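Local structure of enoyl-acyl carrier protein reductase (6KIA) at residues P4-V10 with L422-V428; G319-E323 with L433-H437. The protein binds NADH, probably reduces enoyl-acyl carrier protein intermediates of bacterial fatty acid synthesis, and confers resistance to triclosan. All blocks are in the same frame, centred on the assembly; numbering follows the deposited sequence.

Interaction 1 of 2, residues P4-V10 with L422-V428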
loop_
_atom_site.group_PDB
_atom_site.type_symbol
_atom_site.label_atom_id
_atom_site.label_comp_id
_atom_site.label_asym_id
_atom_site.label_seq_id
_atom_site.Cartn_x
_atom_site.Cartn_y
_atom_site.Cartn_z
ATOM N N PRO A 4 9.983 -6.099 13.897
ATOM C CA PRO A 4 8.958 -5.068 13.762
ATOM C C PRO A 4 9.042 -4.069 14.903
ATOM O O PRO A 4 9.433 -4.442 16.018
ATOM C CB PRO A 4 7.648 -5.870 13.815
ATOM C CG PRO A 4 8.016 -7.189 13.307
ATOM C CD PRO A 4 9.407 -7.451 13.790
ATOM N N ILE A 5 8.700 -2.818 14.610
ATOM C CA ILE A 5 8.645 -1.743 15.588
ATOM C C ILE A 5 7.177 -1.384 15.790
ATOM O O ILE A 5 6.630 -0.587 15.041
ATOM C CB ILE A 5 9.443 -0.513 15.087
ATOM C CG1 ILE A 5 10.851 -0.953 14.659
ATOM C CG2 ILE A 5 9.445 0.626 16.134
ATOM C CD1 ILE A 5 11.619 0.059 13.891
ATOM N N PRO A 6 6.524 -1.994 16.787
ATOM C CA PRO A 6 5.071 -1.850 16.903
ATOM C C PRO A 6 4.633 -0.528 17.516
ATOM O O PRO A 6 5.311 0.025 18.380
ATOM C CB PRO A 6 4.679 -3.008 17.820
ATOM C CG PRO A 6 5.871 -3.185 18.701
ATOM C CD PRO A 6 7.083 -2.861 17.841
ATOM N N LEU A 7 3.509 -0.021 17.019
ATOM C CA LEU A 7 2.718 0.973 17.714
ATOM C C LEU A 7 1.679 0.233 18.556
ATOM O O LEU A 7 0.847 -0.510 18.017
ATOM C CB LEU A 7 2.030 1.926 16.725
ATOM C CG LEU A 7 1.274 3.023 17.461
ATOM C CD1 LEU A 7 2.286 3.886 18.176
ATOM C CD2 LEU A 7 0.429 3.833 16.512
ATOM N N ARG A 8 1.735 0.394 19.877
ATOM C CA ARG A 8 0.841 -0.355 20.752
ATOM C C ARG A 8 -0.319 0.471 21.293
ATOM O O ARG A 8 -1.423 -0.048 21.498
ATOM C CB ARG A 8 1.632 -0.944 21.925
ATOM C CG ARG A 8 2.693 -1.971 21.521
ATOM C CD ARG A 8 2.063 -3.277 21.025
ATOM N NE ARG A 8 3.075 -4.327 20.894
ATOM C CZ ARG A 8 3.052 -5.289 19.971
ATOM N NH1 ARG A 8 2.062 -5.357 19.093
ATOM N NH2 ARG A 8 4.019 -6.193 19.924
ATOM N N ASP A 9 -0.048 1.745 21.555
ATOM C CA ASP A 9 -1.032 2.628 22.175
ATOM C C ASP A 9 -1.736 3.522 21.157
ATOM O O ASP A 9 -1.130 4.010 20.198
ATOM C CB ASP A 9 -0.373 3.495 23.255
ATOM C CG ASP A 9 0.181 2.681 24.401
ATOM O OD1 ASP A 9 -0.352 1.577 24.671
ATOM O OD2 ASP A 9 1.159 3.139 25.029
ATOM N N VAL A 10 -3.027 3.712 21.377
ATOM C CA VAL A 10 -3.815 4.603 20.548
ATOM C C VAL A 10 -3.390 6.055 20.779
ATOM O O VAL A 10 -3.451 6.559 21.912
ATOM C CB VAL A 10 -5.320 4.430 20.833
ATOM C CG1 VAL A 10 -6.115 5.493 20.089
ATOM C CG2 VAL A 10 -5.775 3.010 20.452
ATOM N N LEU A 422 6.808 2.521 11.760
ATOM C CA LEU A 422 5.919 2.011 12.786
ATOM C C LEU A 422 4.962 0.985 12.203
ATOM O O LEU A 422 4.362 1.220 11.151
ATOM C CB LEU A 422 5.114 3.142 13.428
ATOM C CG LEU A 422 5.924 4.222 14.151
ATOM C CD1 LEU A 422 5.015 5.380 14.564
ATOM C CD2 LEU A 422 6.595 3.574 15.364
ATOM N N TRP A 423 4.817 -0.136 12.888
ATOM C CA TRP A 423 3.832 -1.138 12.482
ATOM C C TRP A 423 2.480 -0.878 13.149
ATOM O O TRP A 423 2.398 -0.704 14.382
ATOM C CB TRP A 423 4.311 -2.552 12.835
ATOM C CG TRP A 423 5.128 -3.296 11.819
ATOM C CD1 TRP A 423 4.721 -4.368 11.066
ATOM C CD2 TRP A 423 6.506 -3.071 11.478
ATOM N NE1 TRP A 423 5.757 -4.829 10.303
ATOM C CE2 TRP A 423 6.860 -4.039 10.507
ATOM C CE3 TRP A 423 7.466 -2.142 11.881
ATOM C CZ2 TRP A 423 8.138 -4.108 9.946
ATOM C CZ3 TRP A 423 8.753 -2.223 11.323
ATOM C CH2 TRP A 423 9.070 -3.189 10.369
ATOM N N LEU A 424 1.421 -0.897 12.337
ATOM C CA LEU A 424 0.049 -0.898 12.826
ATOM C C LEU A 424 -0.481 -2.313 12.642
ATOM O O LEU A 424 -0.886 -2.682 11.541
ATOM C CB LEU A 424 -0.808 0.109 12.045
ATOM C CG LEU A 424 -0.242 1.536 11.991
ATOM C CD1 LEU A 424 -1.195 2.440 11.227
ATOM C CD2 LEU A 424 -0.050 2.057 13.421
ATOM N N SER A 425 -0.419 -3.139 13.687
ATOM C CA SER A 425 -0.895 -4.525 13.559
ATOM C C SER A 425 -2.329 -4.669 14.079
ATOM O O SER A 425 -2.949 -3.669 14.445
ATOM C CB SER A 425 0.072 -5.479 14.274
ATOM O OG SER A 425 1.304 -5.502 13.552
ATOM N N HIS A 426 -2.868 -5.897 14.110
ATOM C CA HIS A 426 -4.261 -6.078 14.462
ATOM C C HIS A 426 -4.594 -5.612 15.866
ATOM O O HIS A 426 -5.735 -5.255 16.126
ATOM C CB HIS A 426 -4.682 -7.550 14.338
ATOM C CG HIS A 426 -4.815 -8.009 12.927
ATOM N ND1 HIS A 426 -5.333 -9.249 12.587
ATOM C CD2 HIS A 426 -4.505 -7.404 11.755
ATOM C CE1 HIS A 426 -5.319 -9.383 11.275
ATOM N NE2 HIS A 426 -4.825 -8.274 10.739
ATOM N N ASP A 427 -3.610 -5.661 16.761
ATOM C CA ASP A 427 -3.865 -5.287 18.146
ATOM C C ASP A 427 -4.265 -3.813 18.271
ATOM O O ASP A 427 -5.362 -3.488 18.764
ATOM C CB ASP A 427 -2.654 -5.614 19.051
ATOM C CG ASP A 427 -1.375 -4.881 18.667
ATOM O OD1 ASP A 427 -1.099 -4.637 17.466
ATOM O OD2 ASP A 427 -0.632 -4.520 19.604
ATOM N N VAL A 428 -3.434 -2.929 17.748
ATOM C CA VAL A 428 -3.704 -1.496 17.925
ATOM C C VAL A 428 -4.877 -1.049 17.037
ATOM O O VAL A 428 -5.646 -0.161 17.397
ATOM C CB VAL A 428 -2.445 -0.674 17.658
ATOM C CG1 VAL A 428 -2.065 -0.684 16.160
ATOM C CG2 VAL A 428 -2.630 0.767 18.187
HETATM O O HOH W 1 0.792 -2.805 16.378
HETATM O O HOH W 2 -2.025 -2.712 20.933
#

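Interaction 2 of 2, residues G319-E323 with L433-H437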
loop_
_atom_site.group_PDB
_atom_site.type_symbol
_atom_site.label_atom_id
_atom_site.label_comp_id
_atom_site.label_asym_id
_atom_site.label_seq_id
_atom_site.Cartn_x
_atom_site.Cartn_y
_atom_site.Cartn_z
ATOM N N GLY A 319 -16.955 -5.227 22.734
ATOM C CA GLY A 319 -18.265 -5.245 23.362
ATOM C C GLY A 319 -19.312 -5.455 22.294
ATOM O O GLY A 319 -19.095 -6.250 21.379
ATOM N N ALA A 320 -20.405 -4.700 22.365
ATOM C CA ALA A 320 -21.514 -4.864 21.435
ATOM C C ALA A 320 -21.153 -4.620 19.965
ATOM O O ALA A 320 -21.617 -5.358 19.082
ATOM C CB ALA A 320 -22.652 -3.957 21.851
ATOM N N TRP A 321 -20.348 -3.595 19.671
ATOM C CA TRP A 321 -20.048 -3.316 18.269
ATOM C C TRP A 321 -19.222 -4.464 17.637
ATOM O O TRP A 321 -19.473 -4.876 16.484
ATOM C CB TRP A 321 -19.324 -1.951 18.114
ATOM C CG TRP A 321 -18.880 -1.694 16.682
ATOM C CD1 TRP A 321 -19.643 -1.224 15.666
ATOM C CD2 TRP A 321 -17.584 -1.958 16.130
ATOM N NE1 TRP A 321 -18.907 -1.176 14.500
ATOM C CE2 TRP A 321 -17.637 -1.616 14.765
ATOM C CE3 TRP A 321 -16.381 -2.445 16.665
ATOM C CZ2 TRP A 321 -16.530 -1.742 13.918
ATOM C CZ3 TRP A 321 -15.298 -2.595 15.817
ATOM C CH2 TRP A 321 -15.380 -2.242 14.461
ATOM N N ALA A 322 -18.253 -4.976 18.386
ATOM C CA ALA A 322 -17.422 -6.082 17.883
ATOM C C ALA A 322 -18.298 -7.301 17.609
ATOM O O ALA A 322 -18.143 -7.991 16.593
ATOM C CB ALA A 322 -16.323 -6.422 18.871
ATOM N N GLU A 323 -19.245 -7.534 18.506
ATOM C CA GLU A 323 -20.176 -8.635 18.363
ATOM C C GLU A 323 -21.004 -8.439 17.090
ATOM O O GLU A 323 -21.259 -9.387 16.343
ATOM C CB GLU A 323 -21.062 -8.731 19.618
ATOM C CG GLU A 323 -21.823 -10.047 19.760
ATOM C CD GLU A 323 -22.525 -10.150 21.106
ATOM O OE1 GLU A 323 -21.871 -10.511 22.114
ATOM O OE2 GLU A 323 -23.724 -9.827 21.143
ATOM N N LEU A 433 -10.573 0.607 16.853
ATOM C CA LEU A 433 -11.932 0.417 16.351
ATOM C C LEU A 433 -12.943 0.229 17.498
ATOM O O LEU A 433 -14.055 0.756 17.451
ATOM C CB LEU A 433 -11.983 -0.813 15.438
ATOM C CG LEU A 433 -11.341 -0.650 14.053
ATOM C CD1 LEU A 433 -11.097 -2.004 13.401
ATOM C CD2 LEU A 433 -12.275 0.225 13.212
ATOM N N ASN A 434 -12.538 -0.465 18.550
ATOM C CA ASN A 434 -13.447 -0.651 19.671
ATOM C C ASN A 434 -13.659 0.674 20.381
ATOM O O ASN A 434 -14.771 0.975 20.796
ATOM C CB ASN A 434 -12.943 -1.742 20.605
ATOM C CG ASN A 434 -13.251 -3.140 20.066
ATOM O OD1 ASN A 434 -14.229 -3.341 19.324
ATOM N ND2 ASN A 434 -12.394 -4.092 20.389
ATOM N N LEU A 435 -12.605 1.493 20.439
ATOM C CA LEU A 435 -12.708 2.779 21.125
ATOM C C LEU A 435 -13.611 3.758 20.370
ATOM O O LEU A 435 -14.473 4.397 20.979
ATOM C CB LEU A 435 -11.309 3.371 21.310
ATOM C CG LEU A 435 -11.169 4.709 22.032
ATOM C CD1 LEU A 435 -11.444 4.499 23.511
ATOM C CD2 LEU A 435 -9.754 5.197 21.798
ATOM N N MET A 436 -13.446 3.839 19.048
ATOM C CA MET A 436 -14.320 4.622 18.174
ATOM C C MET A 436 -15.774 4.280 18.285
ATOM O O MET A 436 -16.618 5.134 18.029
ATOM C CB MET A 436 -13.937 4.454 16.693
ATOM C CG MET A 436 -12.524 4.736 16.357
ATOM S SD MET A 436 -12.217 4.180 14.680
ATOM C CE MET A 436 -13.261 5.272 13.710
ATOM N N HIS A 437 -16.075 3.028 18.631
ATOM C CA HIS A 437 -17.455 2.569 18.625
ATOM C C HIS A 437 -17.944 2.296 20.038
ATOM O O HIS A 437 -18.897 1.540 20.233
ATOM C CB HIS A 437 -17.595 1.296 17.780
ATOM C CG HIS A 437 -17.388 1.521 16.320
ATOM N ND1 HIS A 437 -16.143 1.462 15.738
ATOM C CD2 HIS A 437 -18.258 1.821 15.323
ATOM C CE1 HIS A 437 -16.252 1.704 14.443
ATOM N NE2 HIS A 437 -17.522 1.929 14.165
HETATM O O HOH W 3 -16.744 -3.326 20.501
HETATM O O HOH W 4 -19.735 -1.250 21.340
#

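Interaction 1 of 2, residues P4-V10 with L422-V428
Leu7 and Leu424 lie side by side, their CD2 methyls 3.6 Å apart, where the N-terminal segment docks on the last strand of a Rossmann-like nucleotide-binding fold. Because CG of Leu7 stands anti to its own nitrogen (chi1 -176°), the isobutyl group reaches inward beside Leu424, and Val428 offers CB to the Leu7 carbonyl oxygen. Helix 394-413 packs against all three side chains, and the side chain of Leu424 is about 9 Å from the bound NADH.

The apolar surface continues at Trp423, whose indole takes the CA-CB edge of Pro4 over one face, the rest tilting away: CA of Pro4 sits 3.6 Å from the centroid of the six-membered ring, nearly on its normal, a CH-pi contact, while CB lies over the middle of the bicycle. CB and CG1 of Ile5 touch the same benzo ring at CE3 and CZ3. The indole N-H is used elsewhere, on the carbonyl of His242.

Between these two patches the backbones join in a single parallel bridge centred on Pro6 and Trp423. Trp423 N donates to Ile5 O at 2.9 Å, and Leu7 N to Trp423 O at 2.9 Å, both nearly straight. The proline ring, pointing outward, instead covers a face of the Arg8 guanidinium.

At the polar edge the side chain of Arg8, bent at chi2, turns back to form a salt bridge with Asp427 in the first turn of helix 426-436; Glu245 is a second acidic partner. The two charged planes stand 77° apart, with NH1 of Arg8 2.9 Å from OD2 of Asp427 and meeting it from above the carboxylate plane. One water accepts from Ser425 N and lies 2.8 Å from Leu7 O, spanning the segments; a second, bound to Arg8 O, donates to OD2 of Asp427 at 2.6 Å.

Interaction 2 of 2, residues G319-E323 with L433-H437
The indole of Trp321 and the imidazole of His437 lie almost flat on one another, the five-membered rings 3.5 Å apart between centroids and their planes only 9° from parallel. The stack joins the first turn of helix 320-331 to the first residue beyond helix 426-436. With chi1 at 174° the indole extends away from the backbone N of Trp321, toward helix 426-436. The imidazole overlaps the pyrrole half and the ring-fusion bond, with CE2 of Trp321 over the centre of the imidazole, and CB of His437 adds a CH-pi contact over the same face of the indole.

Farther out on the benzo half, CB of Leu433 meets CZ3 of Trp321 at 3.8 Å, while the amide oxygen of Asn434 comes in-plane at the edge, with OD1 3.5 Å from CE3 of Trp321. The amide stands nearly upright to the indole, the planes 80° apart, and its NH2 group is held by the carbonyls of Leu313 and Glu316.

What fixes the rotation of the imidazole is a bond back to the last turn of the helix it follows: ND1 of His437 donates to Leu433 O at 2.8 Å, with the oxygen in the ring plane. Two waters complete the seam. One accepts from Gly319 N and Ala322 N and donates to OD1 of Asn434 at 2.8 Å; the other accepts from Trp321 N at 2.9 Å and donates to His437 O at 3.1 Å.

Amide N-H groups at one helix start thus reach, through water, a main-chain carbonyl just past the other helix and a side-chain oxygen. ND1 must carry a proton, and should the imidazole be protonated on both nitrogens, the indole face and the nearby Glu404 would probably stabilise the cation.

Both interactions employ helix 426-436, interaction 1 its first turn and the strand before it, interaction 2 its last turn and the residue that follows. Their centres lie about 18 Å apart, and they touch where CG1 of Val10 packs on CD2 of Leu435 at 4.0 Å. Interaction 1, the larger at 587 Å² against 273 Å², is deeper and nearer the nucleotide-binding sheet; its apolar middle, backbone bridge and charged edge join a loop to a strand and a helix start. Interaction 2 lies farther from the chain's centre, links two helix ends, and replaces direct polar bonds with an aromatic stack and bridging waters.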